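Local coordinates for protein serine acetyltransferase (PDB 3Q1X) that probably transfers an acetyl group to the hydroxyl of L-serine, a step of cysteine biosynthesis, and belongs to the hexapeptide-repeat acyltransferases with a left-handed beta-helix, at residues R137-L142 and E153-V158; G240-G245 and D257-S262. All blocks are in the same frame, centred on the assembly; numbering follows the deposited sequence.

How the contacts relate
The two contacts belong to the two halves of the subunit. Contact 1 pairs helices 128-144 and 150-162, the last two helices before the left-handed beta-helix begins at strand 165-166; contact 2 joins successive coils near the far end of that beta-helix. Their centres lie 26 Å apart and their nearest atoms about 15 Å, so they do not touch, and contact 1 closes in sequence before contact 2 opens. Bound serine is held in a pocket lined by Ala-206, His-208, Arg-222 and His-223. None of these lies in either contact. The side chain of Met-155 is about 12 Å from a bound serine, that of Asn-241 about 10 Å from one.

Contact 1: R137-L142 and E153-V158; sequences RIAHVL and EMMESV
Ala-139 faces Met-154 and Met-155 where helices 128-144 and 150-162 run nearly antiparallel, at 161°, with 10.0 Å between the axes of the two short segments. The backbones come nearest at Ala-139 and Met-154, whose CA atoms are 6.9 Å apart; a methyl on one side and two long, flexible thioether chains on the other fill the gap.

All contacts across the interface are apolar. The sulphurs converge on the alanine methyl: Met-155 SD lies 3.5 Å from Ala-139 CB, with Met-155 CG also against that methyl, while Met-154 SD stands 4.0 Å from Ala-139 CB. Met-155 turns at chi2 (-45°), which sets SD beside the alanine methyl; its CE lies farther off. Met-154 leaves its helix with CG anti to the backbone N (chi1 -166°), stays extended through chi2 and bends at chi3. Its CE then meets Leu-142 CD1 at 3.5 Å, the two side chains crossing at about a right angle. A looser touch, 4.4 Å from Ile-138 CG2 to Met-154 SD, adds little.

The charged side chains point away from this interface and are bound by other parts of the assembly. Arg-137 forms a salt bridge with Asp-106 and donates to the backbone oxygens of Ile-172 and Lys-173, tying helix 128-144 to helix 82-113 and the first beta-helix coil. On the other helix, Glu-153 pairs with Arg-125 of a second subunit.

No hydrogen bond or salt bridge crosses between the segments. The antiparallel helix pair therefore meets through van der Waals contact alone here, with small Ala-139 giving the methionine sulphurs room to approach helix 128-144 within a buried, wholly apolar interface.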
ATOM      1  N   ARG A 137      -1.129  -4.448 -18.574  1.00 16.38           N
ATOM      2  CA  ARG A 137      -1.330  -4.664 -20.000  1.00 16.61           C
ATOM      3  C   ARG A 137      -0.852  -6.052 -20.419  1.00 16.82           C
ATOM      4  O   ARG A 137      -1.418  -6.675 -21.333  1.00 17.44           O
ATOM      5  CB  ARG A 137      -0.712  -3.530 -20.823  1.00 17.06           C
ATOM      6  CG  ARG A 137      -1.478  -2.213 -20.611  1.00 18.21           C
ATOM      7  CD  ARG A 137      -1.400  -1.269 -21.805  1.00 18.00           C
ATOM      8  NE  ARG A 137      -2.024   0.024 -21.509  1.00 18.05           N
ATOM      9  CZ  ARG A 137      -3.334   0.255 -21.567  1.00 16.23           C
ATOM     10  NH1 ARG A 137      -4.177  -0.717 -21.927  1.00 16.34           N
ATOM     11  NH2 ARG A 137      -3.801   1.460 -21.279  1.00 17.03           N
ATOM     12  N   ILE A 138       0.157  -6.557 -19.714  1.00 16.64           N
ATOM     13  CA  ILE A 138       0.617  -7.924 -19.949  1.00 17.78           C
ATOM     14  C   ILE A 138      -0.303  -8.946 -19.270  1.00 16.97           C
ATOM     15  O   ILE A 138      -0.722  -9.912 -19.912  1.00 17.00           O
ATOM     16  CB  ILE A 138       2.111  -8.103 -19.591  1.00 17.85           C
ATOM     17  CG1 ILE A 138       2.996  -7.551 -20.727  1.00 20.03           C
ATOM     18  CG2 ILE A 138       2.440  -9.570 -19.322  1.00 19.17           C
ATOM     19  CD1 ILE A 138       3.084  -6.033 -20.805  1.00 23.58           C
ATOM     20  N   ALA A 139      -0.643  -8.715 -17.998  1.00 16.63           N
ATOM     21  CA  ALA A 139      -1.583  -9.583 -17.270  1.00 17.12           C
ATOM     22  C   ALA A 139      -2.909  -9.790 -18.017  1.00 17.41           C
ATOM     23  O   ALA A 139      -3.477 -10.895 -18.013  1.00 17.59           O
ATOM     24  CB  ALA A 139      -1.831  -9.044 -15.871  1.00 16.54           C
ATOM     25  N   HIS A 140      -3.402  -8.734 -18.659  1.00 17.85           N
ATOM     26  CA  HIS A 140      -4.625  -8.823 -19.453  1.00 18.44           C
ATOM     27  C   HIS A 140      -4.521  -9.785 -20.644  1.00 18.59           C
ATOM     28  O   HIS A 140      -5.498 -10.475 -20.963  1.00 19.20           O
ATOM     29  CB  HIS A 140      -5.102  -7.438 -19.910  1.00 18.69           C
ATOM     30  CG  HIS A 140      -6.429  -7.461 -20.601  1.00 18.48           C
ATOM     31  ND1 HIS A 140      -7.589  -7.857 -19.973  1.00 18.85           N
ATOM     32  CD2 HIS A 140      -6.774  -7.159 -21.876  1.00 19.37           C
ATOM     33  CE1 HIS A 140      -8.593  -7.794 -20.829  1.00 19.35           C
ATOM     34  NE2 HIS A 140      -8.128  -7.364 -21.987  1.00 19.56           N
ATOM     35  N   VAL A 141      -3.349  -9.857 -21.283  1.00 18.28           N
ATOM     36  CA  VAL A 141      -3.154 -10.812 -22.399  1.00 18.22           C
ATOM     37  C   VAL A 141      -3.276 -12.263 -21.909  1.00 18.46           C
ATOM     38  O   VAL A 141      -3.878 -13.108 -22.578  1.00 18.25           O
ATOM     39  CB  VAL A 141      -1.831 -10.569 -23.173  1.00 18.43           C
ATOM     40  CG1 VAL A 141      -1.705 -11.537 -24.339  1.00 16.97           C
ATOM     41  CG2 VAL A 141      -1.786  -9.151 -23.703  1.00 18.04           C
ATOM     42  N   LEU A 142      -2.713 -12.536 -20.732  1.00 18.11           N
ATOM     43  CA  LEU A 142      -2.911 -13.814 -20.058  1.00 18.75           C
ATOM     44  C   LEU A 142      -4.389 -14.106 -19.818  1.00 18.79           C
ATOM     45  O   LEU A 142      -4.860 -15.209 -20.120  1.00 18.58           O
ATOM     46  CB  LEU A 142      -2.135 -13.869 -18.742  1.00 18.95           C
ATOM     47  CG  LEU A 142      -0.636 -14.141 -18.847  1.00 20.28           C
ATOM     48  CD1 LEU A 142      -0.015 -14.111 -17.472  1.00 23.39           C
ATOM     49  CD2 LEU A 142      -0.385 -15.487 -19.510  1.00 22.08           C
ATOM     50  N   GLU A 153      -2.191 -13.323  -9.685  1.00 16.75           N
ATOM     51  CA  GLU A 153      -1.030 -13.247  -8.792  1.00 17.13           C
ATOM     52  C   GLU A 153      -0.114 -12.089  -9.181  1.00 16.58           C
ATOM     53  O   GLU A 153       0.355 -11.334  -8.331  1.00 16.86           O
ATOM     54  CB  GLU A 153      -0.233 -14.554  -8.813  1.00 17.55           C
ATOM     55  CG  GLU A 153       0.906 -14.602  -7.800  1.00 20.47           C
ATOM     56  CD  GLU A 153       1.430 -16.011  -7.588  1.00 23.21           C
ATOM     57  OE1 GLU A 153       1.738 -16.697  -8.587  1.00 27.40           O
ATOM     58  OE2 GLU A 153       1.525 -16.432  -6.424  1.00 25.51           O
ATOM     59  N   MET A 154       0.123 -11.964 -10.483  1.00 16.64           N
ATOM     60  CA  MET A 154       0.917 -10.863 -11.020  1.00 16.87           C
ATOM     61  C   MET A 154       0.338  -9.512 -10.606  1.00 16.37           C
ATOM     62  O   MET A 154       1.062  -8.631 -10.134  1.00 17.33           O
ATOM     63  CB  MET A 154       0.972 -10.962 -12.541  1.00 16.99           C
ATOM     64  CG  MET A 154       2.024 -10.078 -13.184  1.00 19.85           C
ATOM     65  SD  MET A 154       1.913 -10.030 -14.990  1.00 24.26           S
ATOM     66  CE  MET A 154       1.443 -11.701 -15.317  1.00 19.19           C
ATOM     67  N   MET A 155      -0.976  -9.356 -10.756  1.00 16.33           N
ATOM     68  CA  MET A 155      -1.616  -8.095 -10.370  1.00 16.07           C
ATOM     69  C   MET A 155      -1.662  -7.864  -8.852  1.00 15.61           C
ATOM     70  O   MET A 155      -1.710  -6.714  -8.396  1.00 14.88           O
ATOM     71  CB  MET A 155      -3.014  -7.976 -10.973  1.00 15.97           C
ATOM     72  CG  MET A 155      -3.037  -7.880 -12.482  1.00 16.84           C
ATOM     73  SD  MET A 155      -1.842  -6.741 -13.173  1.00 17.46           S
ATOM     74  CE  MET A 155      -2.498  -5.165 -12.611  1.00 17.32           C
ATOM     75  N   GLU A 156      -1.612  -8.938  -8.068  1.00 15.88           N
ATOM     76  CA  GLU A 156      -1.468  -8.792  -6.616  1.00 16.03           C
ATOM     77  C   GLU A 156      -0.075  -8.276  -6.203  1.00 16.49           C
ATOM     78  O   GLU A 156       0.071  -7.605  -5.164  1.00 16.93           O
ATOM     79  CB  GLU A 156      -1.819 -10.091  -5.886  1.00 15.83           C
ATOM     80  CG  GLU A 156      -3.324 -10.402  -5.841  1.00 16.78           C
ATOM     81  CD  GLU A 156      -4.181  -9.272  -5.302  1.00 16.31           C
ATOM     82  OE1 GLU A 156      -3.722  -8.498  -4.435  1.00 16.61           O
ATOM     83  OE2 GLU A 156      -5.338  -9.172  -5.750  1.00 17.43           O
ATOM     84  N   SER A 157       0.940  -8.565  -7.018  1.00 17.04           N
ATOM     85  CA  SER A 157       2.245  -7.907  -6.861  1.00 17.45           C
ATOM     86  C   SER A 157       2.130  -6.393  -7.077  1.00 17.02           C
ATOM     87  O   SER A 157       2.633  -5.599  -6.282  1.00 17.14           O
ATOM     88  CB  SER A 157       3.296  -8.502  -7.794  1.00 17.56           C
ATOM     89  OG  SER A 157       3.631  -9.823  -7.417  1.00 19.92           O
ATOM     90  N   VAL A 158       1.449  -6.006  -8.154  1.00 16.05           N
ATOM     91  CA  VAL A 158       1.125  -4.600  -8.411  1.00 15.76           C
ATOM     92  C   VAL A 158       0.329  -3.996  -7.238  1.00 15.46           C
ATOM     93  O   VAL A 158       0.665  -2.917  -6.738  1.00 16.05           O
ATOM     94  CB  VAL A 158       0.341  -4.451  -9.729  1.00 15.11           C
ATOM     95  CG1 VAL A 158      -0.231  -3.056  -9.851  1.00 16.92           C
ATOM     96  CG2 VAL A 158       1.220  -4.809 -10.940  1.00 15.21           C
TER

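Contact 2: G240-G245 and D257-S262; sequences GNIIVG and DRDVDS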
ATOM      1  N   GLY A 240     -21.574  -1.619 -10.093  1.00 25.81           N
ATOM      2  CA  GLY A 240     -22.587  -2.402 -10.791  1.00 25.76           C
ATOM      3  C   GLY A 240     -22.404  -2.434 -12.293  1.00 25.53           C
ATOM      4  O   GLY A 240     -21.550  -1.728 -12.848  1.00 25.12           O
ATOM      5  N   ASN A 241     -23.214  -3.262 -12.949  1.00 25.60           N
ATOM      6  CA  ASN A 241     -23.202  -3.376 -14.399  1.00 26.06           C
ATOM      7  C   ASN A 241     -23.927  -2.174 -15.002  1.00 26.25           C
ATOM      8  O   ASN A 241     -25.061  -2.280 -15.478  1.00 26.20           O
ATOM      9  CB  ASN A 241     -23.855  -4.697 -14.837  1.00 25.98           C
ATOM     10  CG  ASN A 241     -23.853  -4.883 -16.354  1.00 26.75           C
ATOM     11  OD1 ASN A 241     -23.146  -4.182 -17.087  1.00 27.91           O
ATOM     12  ND2 ASN A 241     -24.658  -5.831 -16.830  1.00 29.24           N
ATOM     13  N   ILE A 242     -23.252  -1.031 -14.969  1.00 26.49           N
ATOM     14  CA  ILE A 242     -23.824   0.238 -15.402  1.00 26.73           C
ATOM     15  C   ILE A 242     -22.953   0.848 -16.493  1.00 27.33           C
ATOM     16  O   ILE A 242     -21.785   0.478 -16.642  1.00 27.34           O
ATOM     17  CB  ILE A 242     -23.975   1.229 -14.218  1.00 26.80           C
ATOM     18  CG1 ILE A 242     -22.616   1.475 -13.537  1.00 26.06           C
ATOM     19  CG2 ILE A 242     -25.035   0.721 -13.225  1.00 26.62           C
ATOM     20  CD1 ILE A 242     -22.621   2.596 -12.522  1.00 25.95           C
ATOM     21  N   ILE A 243     -23.521   1.780 -17.254  1.00 27.70           N
ATOM     22  CA  ILE A 243     -22.792   2.425 -18.339  1.00 28.15           C
ATOM     23  C   ILE A 243     -22.577   3.903 -18.046  1.00 28.43           C
ATOM     24  O   ILE A 243     -23.529   4.648 -17.790  1.00 28.64           O
ATOM     25  CB  ILE A 243     -23.493   2.226 -19.717  1.00 27.96           C
ATOM     26  CG1 ILE A 243     -23.464   0.746 -20.113  1.00 28.44           C
ATOM     27  CG2 ILE A 243     -22.822   3.067 -20.798  1.00 28.09           C
ATOM     28  CD1 ILE A 243     -24.429   0.366 -21.211  1.00 28.87           C
ATOM     29  N   VAL A 244     -21.309   4.302 -18.054  1.00 28.49           N
ATOM     30  CA  VAL A 244     -20.933   5.705 -18.009  1.00 28.41           C
ATOM     31  C   VAL A 244     -20.543   6.136 -19.427  1.00 28.47           C
ATOM     32  O   VAL A 244     -19.704   5.501 -20.083  1.00 28.55           O
ATOM     33  CB  VAL A 244     -19.779   5.967 -17.003  1.00 28.42           C
ATOM     34  CG1 VAL A 244     -19.413   7.440 -16.976  1.00 28.88           C
ATOM     35  CG2 VAL A 244     -20.160   5.490 -15.603  1.00 28.08           C
ATOM     36  N   GLY A 245     -21.174   7.202 -19.905  1.00 28.59           N
ATOM     37  CA  GLY A 245     -20.949   7.685 -21.264  1.00 28.41           C
ATOM     38  C   GLY A 245     -19.615   8.388 -21.426  1.00 28.51           C
ATOM     39  O   GLY A 245     -18.829   8.472 -20.477  1.00 28.83           O
ATOM     40  N   ASP A 257     -24.588   4.556  -8.980  1.00 34.58           N
ATOM     41  CA  ASP A 257     -25.316   3.299  -8.888  1.00 35.23           C
ATOM     42  C   ASP A 257     -26.060   2.988 -10.182  1.00 35.29           C
ATOM     43  O   ASP A 257     -26.574   1.879 -10.368  1.00 34.95           O
ATOM     44  CB  ASP A 257     -26.350   3.440  -7.765  1.00 35.74           C
ATOM     45  CG  ASP A 257     -26.382   2.252  -6.832  1.00 37.15           C
ATOM     46  OD1 ASP A 257     -25.717   1.227  -7.113  1.00 39.03           O
ATOM     47  OD2 ASP A 257     -27.071   2.355  -5.794  1.00 38.21           O
ATOM     48  N   ARG A 258     -26.136   3.983 -11.062  1.00 35.29           N
ATOM     49  CA  ARG A 258     -26.943   3.889 -12.272  1.00 35.55           C
ATOM     50  C   ARG A 258     -26.203   4.523 -13.443  1.00 35.32           C
ATOM     51  O   ARG A 258     -25.219   5.244 -13.250  1.00 35.02           O
ATOM     52  CB  ARG A 258     -28.309   4.567 -12.040  1.00 35.93           C
ATOM     53  CG  ARG A 258     -29.399   4.315 -13.109  1.00 37.63           C
ATOM     54  CD  ARG A 258     -29.721   2.828 -13.303  1.00 39.95           C
ATOM     55  NE  ARG A 258     -29.122   2.275 -14.522  1.00 40.65           N
ATOM     56  CZ  ARG A 258     -28.996   0.974 -14.782  1.00 41.92           C
ATOM     57  NH1 ARG A 258     -29.415   0.061 -13.910  1.00 41.78           N
ATOM     58  NH2 ARG A 258     -28.444   0.577 -15.922  1.00 42.52           N
ATOM     59  N   ASP A 259     -26.683   4.244 -14.655  1.00 35.19           N
ATOM     60  CA  ASP A 259     -26.156   4.848 -15.878  1.00 35.25           C
ATOM     61  C   ASP A 259     -25.990   6.356 -15.754  1.00 35.45           C
ATOM     62  O   ASP A 259     -26.818   7.042 -15.144  1.00 35.25           O
ATOM     63  CB  ASP A 259     -27.064   4.531 -17.074  1.00 35.31           C
ATOM     64  CG  ASP A 259     -26.989   3.072 -17.509  1.00 35.66           C
ATOM     65  OD1 ASP A 259     -26.279   2.266 -16.868  1.00 35.17           O
ATOM     66  OD2 ASP A 259     -27.652   2.726 -18.509  1.00 36.16           O
ATOM     67  N   VAL A 260     -24.897   6.853 -16.321  1.00 35.40           N
ATOM     68  CA  VAL A 260     -24.650   8.283 -16.428  1.00 35.87           C
ATOM     69  C   VAL A 260     -24.409   8.587 -17.900  1.00 36.36           C
ATOM     70  O   VAL A 260     -23.485   8.043 -18.510  1.00 36.35           O
ATOM     71  CB  VAL A 260     -23.444   8.734 -15.573  1.00 35.60           C
ATOM     72  CG1 VAL A 260     -23.175  10.224 -15.763  1.00 35.58           C
ATOM     73  CG2 VAL A 260     -23.681   8.420 -14.100  1.00 35.53           C
ATOM     74  N   ASP A 261     -25.255   9.444 -18.466  1.00 36.97           N
ATOM     75  CA  ASP A 261     -25.202   9.744 -19.892  1.00 37.71           C
ATOM     76  C   ASP A 261     -24.007  10.617 -20.266  1.00 37.96           C
ATOM     77  O   ASP A 261     -23.462  11.337 -19.428  1.00 37.87           O
ATOM     78  CB  ASP A 261     -26.515  10.381 -20.360  1.00 37.88           C
ATOM     79  CG  ASP A 261     -27.702   9.436 -20.234  1.00 38.67           C
ATOM     80  OD1 ASP A 261     -27.498   8.202 -20.134  1.00 39.20           O
ATOM     81  OD2 ASP A 261     -28.848   9.933 -20.241  1.00 40.12           O
ATOM     82  N   SER A 262     -23.615  10.531 -21.536  1.00 38.47           N
ATOM     83  CA  SER A 262     -22.501  11.296 -22.091  1.00 38.91           C
ATOM     84  C   SER A 262     -22.631  12.804 -21.877  1.00 39.26           C
ATOM     85  O   SER A 262     -23.735  13.323 -21.693  1.00 39.20           O
ATOM     86  CB  SER A 262     -22.354  10.998 -23.586  1.00 38.90           C
ATOM     87  OG  SER A 262     -21.795   9.715 -23.809  1.00 39.20           O
TER
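Ile-243 and Val-260 begin a short parallel pairing in which Val-260 N donates to Ile-243 O (3.0 Å) and Gly-245 N to Val-260 O (2.8 Å), the second donor almost in line with C=O, beyond the oxygen (171°). This single bridge sets Val-244 beside Val-260, CA to CA 4.8 Å. Before it, Asp-259 uses its side chain: OD1 accepts from Ile-243 N at 2.8 Å, with the N-H pointing straight at it (171°) but approaching from above the carboxylate plane. CG anti to the carbonyl carbon (chi1 -71°) sets this carboxylate toward Ile-243 N. Arg-258 NH2 also forms a salt bridge with this OD1, its hydrogen bond weak.

These are neighbouring coils of the left-handed beta-helix, stacked one full coil apart; on its other side, Val-244 bonds through its backbone to Thr-225 and Gly-227, extending the parallel sheet.

Ile-242 points at the next coil, its CG2 3.4 Å from Asp-257 O and also over the centre of one face of the Arg-258 guanidinium. Its CD1 reaches Arg-258 O at 3.8 Å. At the far end, Ser-262 OG rests 3.4 Å from Gly-245 CA and accepts a hydrogen bond from Ser-246 N.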